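PDB 3RJA: carbohydrate oxidase from Microdochium nivale, which catalyses the FAD-dependent oxidation of the C1 hydroxyl of mono-, oligo- and polysaccharides to lactones, reducing molecular oxygen to hydrogen peroxide. Local coordinates for residues D390-D393 / T397-E400. Sequence-based numbering, arbitrary orientation.
With ABL ((2R,3R,4R,5R)-4,5-dihydroxy-2-(hydroxymethyl)-6-oxopiperidin-3-yl beta-D-glucopyranoside), chain G.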
ATOM      1  N   ASP A 390     -13.166  -5.797   5.773  1.00 12.96           N
ATOM      2  CA  ASP A 390     -14.206  -6.682   6.278  1.00 13.50           C
ATOM      3  C   ASP A 390     -13.545  -7.963   6.817  1.00 13.47           C
ATOM      4  O   ASP A 390     -13.157  -8.848   6.054  1.00 12.75           O
ATOM      5  CB  ASP A 390     -15.140  -7.001   5.123  1.00 13.83           C
ATOM      6  CG  ASP A 390     -16.382  -7.754   5.545  1.00 15.99           C
ATOM      7  OD1 ASP A 390     -16.544  -8.017   6.771  1.00 15.23           O
ATOM      8  OD2 ASP A 390     -17.179  -8.104   4.621  1.00 14.59           O
ATOM      9  N   ARG A 391     -13.410  -8.049   8.131  1.00 12.56           N
ATOM     10  CA  ARG A 391     -12.592  -9.103   8.724  1.00 14.50           C
ATOM     11  C   ARG A 391     -13.317 -10.091   9.684  1.00 14.91           C
ATOM     12  O   ARG A 391     -13.865  -9.692  10.700  1.00 13.99           O
ATOM     13  CB  ARG A 391     -11.382  -8.492   9.441  1.00 13.43           C
ATOM     14  CG  ARG A 391     -10.539  -9.538  10.147  1.00 15.44           C
ATOM     15  CD  ARG A 391      -9.246  -8.994  10.697  1.00 18.47           C
ATOM     16  NE  ARG A 391      -9.375  -8.249  11.952  1.00 20.89           N
ATOM     17  CZ  ARG A 391      -8.675  -7.130  12.240  1.00 25.80           C
ATOM     18  NH1 ARG A 391      -7.833  -6.553  11.338  1.00 22.17           N
ATOM     19  NH2 ARG A 391      -8.830  -6.549  13.427  1.00 21.97           N
ATOM     20  N   TYR A 392     -13.243 -11.379   9.352  1.00 15.49           N
ATOM     21  CA  TYR A 392     -13.701 -12.463  10.208  1.00 15.42           C
ATOM     22  C   TYR A 392     -12.541 -13.037  11.034  1.00 17.45           C
ATOM     23  O   TYR A 392     -11.351 -12.752  10.768  1.00 16.96           O
ATOM     24  CB  TYR A 392     -14.331 -13.556   9.357  1.00 15.94           C
ATOM     25  CG  TYR A 392     -15.717 -13.217   8.847  1.00 15.89           C
ATOM     26  CD1 TYR A 392     -15.890 -12.347   7.765  1.00 15.32           C
ATOM     27  CD2 TYR A 392     -16.866 -13.764   9.459  1.00 16.76           C
ATOM     28  CE1 TYR A 392     -17.150 -12.035   7.283  1.00 15.78           C
ATOM     29  CE2 TYR A 392     -18.139 -13.458   9.000  1.00 16.01           C
ATOM     30  CZ  TYR A 392     -18.279 -12.594   7.921  1.00 16.66           C
ATOM     31  OH  TYR A 392     -19.522 -12.303   7.449  1.00 17.46           O
ATOM     32  N   ASP A 393     -12.883 -13.813  12.059  1.00 15.58           N
ATOM     33  CA  ASP A 393     -11.865 -14.468  12.881  1.00 17.52           C
ATOM     34  C   ASP A 393     -11.154 -15.529  12.041  1.00 16.87           C
ATOM     35  O   ASP A 393     -11.712 -16.051  11.072  1.00 15.91           O
ATOM     36  CB  ASP A 393     -12.504 -15.119  14.112  1.00 17.59           C
ATOM     37  CG  ASP A 393     -13.070 -14.114  15.065  0.50 19.36           C
ATOM     38  OD1 ASP A 393     -12.506 -13.000  15.162  0.50 18.44           O
ATOM     39  OD2 ASP A 393     -14.088 -14.444  15.717  0.50 21.27           O
ATOM     40  N   THR A 397     -14.812 -19.302   8.359  1.00 20.88           N
ATOM     41  CA  THR A 397     -14.801 -19.199   6.912  1.00 21.43           C
ATOM     42  C   THR A 397     -15.389 -17.869   6.527  1.00 22.42           C
ATOM     43  O   THR A 397     -16.439 -17.503   7.040  1.00 22.07           O
ATOM     44  CB  THR A 397     -15.652 -20.330   6.290  1.00 20.80           C
ATOM     45  OG1 THR A 397     -15.076 -21.577   6.673  1.00 24.71           O
ATOM     46  CG2 THR A 397     -15.669 -20.268   4.764  1.00 22.81           C
ATOM     47  N   TYR A 398     -14.724 -17.134   5.626  1.00 21.04           N
ATOM     48  CA  TYR A 398     -15.345 -15.938   5.091  1.00 19.01           C
ATOM     49  C   TYR A 398     -16.541 -16.371   4.247  1.00 19.21           C
ATOM     50  O   TYR A 398     -16.352 -17.063   3.259  1.00 17.45           O
ATOM     51  CB  TYR A 398     -14.365 -15.126   4.235  1.00 18.09           C
ATOM     52  CG  TYR A 398     -14.942 -13.788   3.850  1.00 16.20           C
ATOM     53  CD1 TYR A 398     -15.761 -13.651   2.738  1.00 13.82           C
ATOM     54  CD2 TYR A 398     -14.677 -12.643   4.626  1.00 14.67           C
ATOM     55  CE1 TYR A 398     -16.295 -12.408   2.400  1.00 13.09           C
ATOM     56  CE2 TYR A 398     -15.209 -11.411   4.293  1.00 12.77           C
ATOM     57  CZ  TYR A 398     -16.023 -11.297   3.194  1.00 12.10           C
ATOM     58  OH  TYR A 398     -16.577 -10.063   2.885  1.00 11.77           O
ATOM     59  N   PRO A 399     -17.773 -15.942   4.617  1.00 21.63           N
ATOM     60  CA  PRO A 399     -18.958 -16.364   3.868  1.00 20.62           C
ATOM     61  C   PRO A 399     -19.070 -15.810   2.458  1.00 22.60           C
ATOM     62  O   PRO A 399     -18.833 -14.624   2.218  1.00 21.04           O
ATOM     63  CB  PRO A 399     -20.136 -15.874   4.749  1.00 21.09           C
ATOM     64  CG  PRO A 399     -19.570 -15.760   6.109  1.00 21.30           C
ATOM     65  CD  PRO A 399     -18.157 -15.255   5.866  1.00 20.87           C
ATOM     66  N   GLU A 400     -19.476 -16.681   1.537  1.00 23.52           N
ATOM     67  CA  GLU A 400     -19.690 -16.317   0.140  1.00 25.43           C
ATOM     68  C   GLU A 400     -20.673 -15.152  -0.033  1.00 24.63           C
ATOM     69  O   GLU A 400     -20.577 -14.385  -0.986  1.00 25.51           O
ATOM     70  CB  GLU A 400     -20.119 -17.565  -0.681  1.00 27.84           C
ATOM     71  CG  GLU A 400     -21.656 -17.854  -0.836  1.00 29.96           C
ATOM     72  CD  GLU A 400     -22.257 -18.938   0.082  0.50 29.96           C
ATOM     73  OE1 GLU A 400     -21.664 -19.339   1.116  0.50 26.83           O
ATOM     74  OE2 GLU A 400     -23.378 -19.383  -0.254  0.50 32.61           O
TER
HETATM   75  C1A ABL G 604      -4.046  -0.495   6.211  1.00 42.43           C
HETATM   76  O1A ABL G 604      -3.705  -0.067   5.084  1.00 45.61           O
HETATM   77  C2A ABL G 604      -4.330   0.477   7.374  1.00 42.65           C
HETATM   78  O2A ABL G 604      -3.448   1.590   7.229  1.00 39.75           O
HETATM   79  C3A ABL G 604      -4.168  -0.169   8.773  1.00 38.30           C
HETATM   80  O3A ABL G 604      -4.773   0.741   9.727  1.00 38.64           O
HETATM   81  C4A ABL G 604      -4.931  -1.479   8.815  1.00 40.88           C
HETATM   82  O1  ABL G 604      -4.851  -2.103  10.122  1.00 43.18           O
HETATM   83  C5A ABL G 604      -4.316  -2.464   7.762  1.00 40.31           C
HETATM   84  N5  ABL G 604      -4.189  -1.825   6.424  1.00 39.74           N
HETATM   85  C6A ABL G 604      -5.189  -3.727   7.546  1.00 39.00           C
HETATM   86  O6A ABL G 604      -4.438  -4.873   7.102  1.00 35.72           O
HETATM   87  C1  ABL G 604      -5.957  -1.948  11.057  1.00 45.15           C
HETATM   88  C2  ABL G 604      -5.983  -3.126  12.063  1.00 46.58           C
HETATM   89  O2  ABL G 604      -6.116  -4.349  11.328  1.00 51.76           O
HETATM   90  C3  ABL G 604      -7.139  -2.923  13.051  1.00 48.71           C
HETATM   91  O3  ABL G 604      -7.192  -3.974  14.015  1.00 50.06           O
HETATM   92  C4  ABL G 604      -6.993  -1.517  13.718  1.00 46.14           C
HETATM   93  O4  ABL G 604      -8.025  -1.264  14.661  1.00 48.59           O
HETATM   94  C5  ABL G 604      -6.993  -0.428  12.639  1.00 44.99           C
HETATM   95  O5  ABL G 604      -5.900  -0.698  11.727  1.00 45.16           O
HETATM   96  C6  ABL G 604      -6.899   0.985  13.227  1.00 40.74           C
HETATM   97  O6  ABL G 604      -5.819   1.179  14.082  1.00 36.37           O
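Tyr392 and Tyr398 form an offset edge-to-face aromatic pair that joins the loop leading to helix 403-414 to the end of strand 384-392, in the large antiparallel sheet of the substrate domain. The ring planes stand at 77° with centroids 5.1 Å apart: Tyr392 turns its edge toward the face of Tyr398, and its CD1 lies 3.4 Å from Tyr398 CD2. On one face of Tyr392 sits Pro399, whose CD is 3.6 Å from the ring centroid, a CH-pi contact; the phenol OH of Tyr392 is hydrogen-bonded to Ser402 OG. An alanine in place of Tyr392 would probably leave the face of Tyr398 and the CD of Pro399 without their aromatic partner, and Ser402 without its phenol mate. Asp390 extends its carboxylate to the loop with CG anti to the backbone N (chi1 -172°); its OD1 pairs with Arg351, while OD2 accepts a 2.7 Å hydrogen bond from Tyr398 OH, 54° out of the carboxylate plane. Between Asp390 and Tyr392, Arg391 leaves the strand on the side away from the loop, and its guanidinium reaches the sugar pocket, forming a salt bridge with Glu317. Arg391 NH1 donates to O2 of the bound analogue at 2.8 Å, and Arg391 NH2 meets its O3 at 3.1 Å, nearly straight.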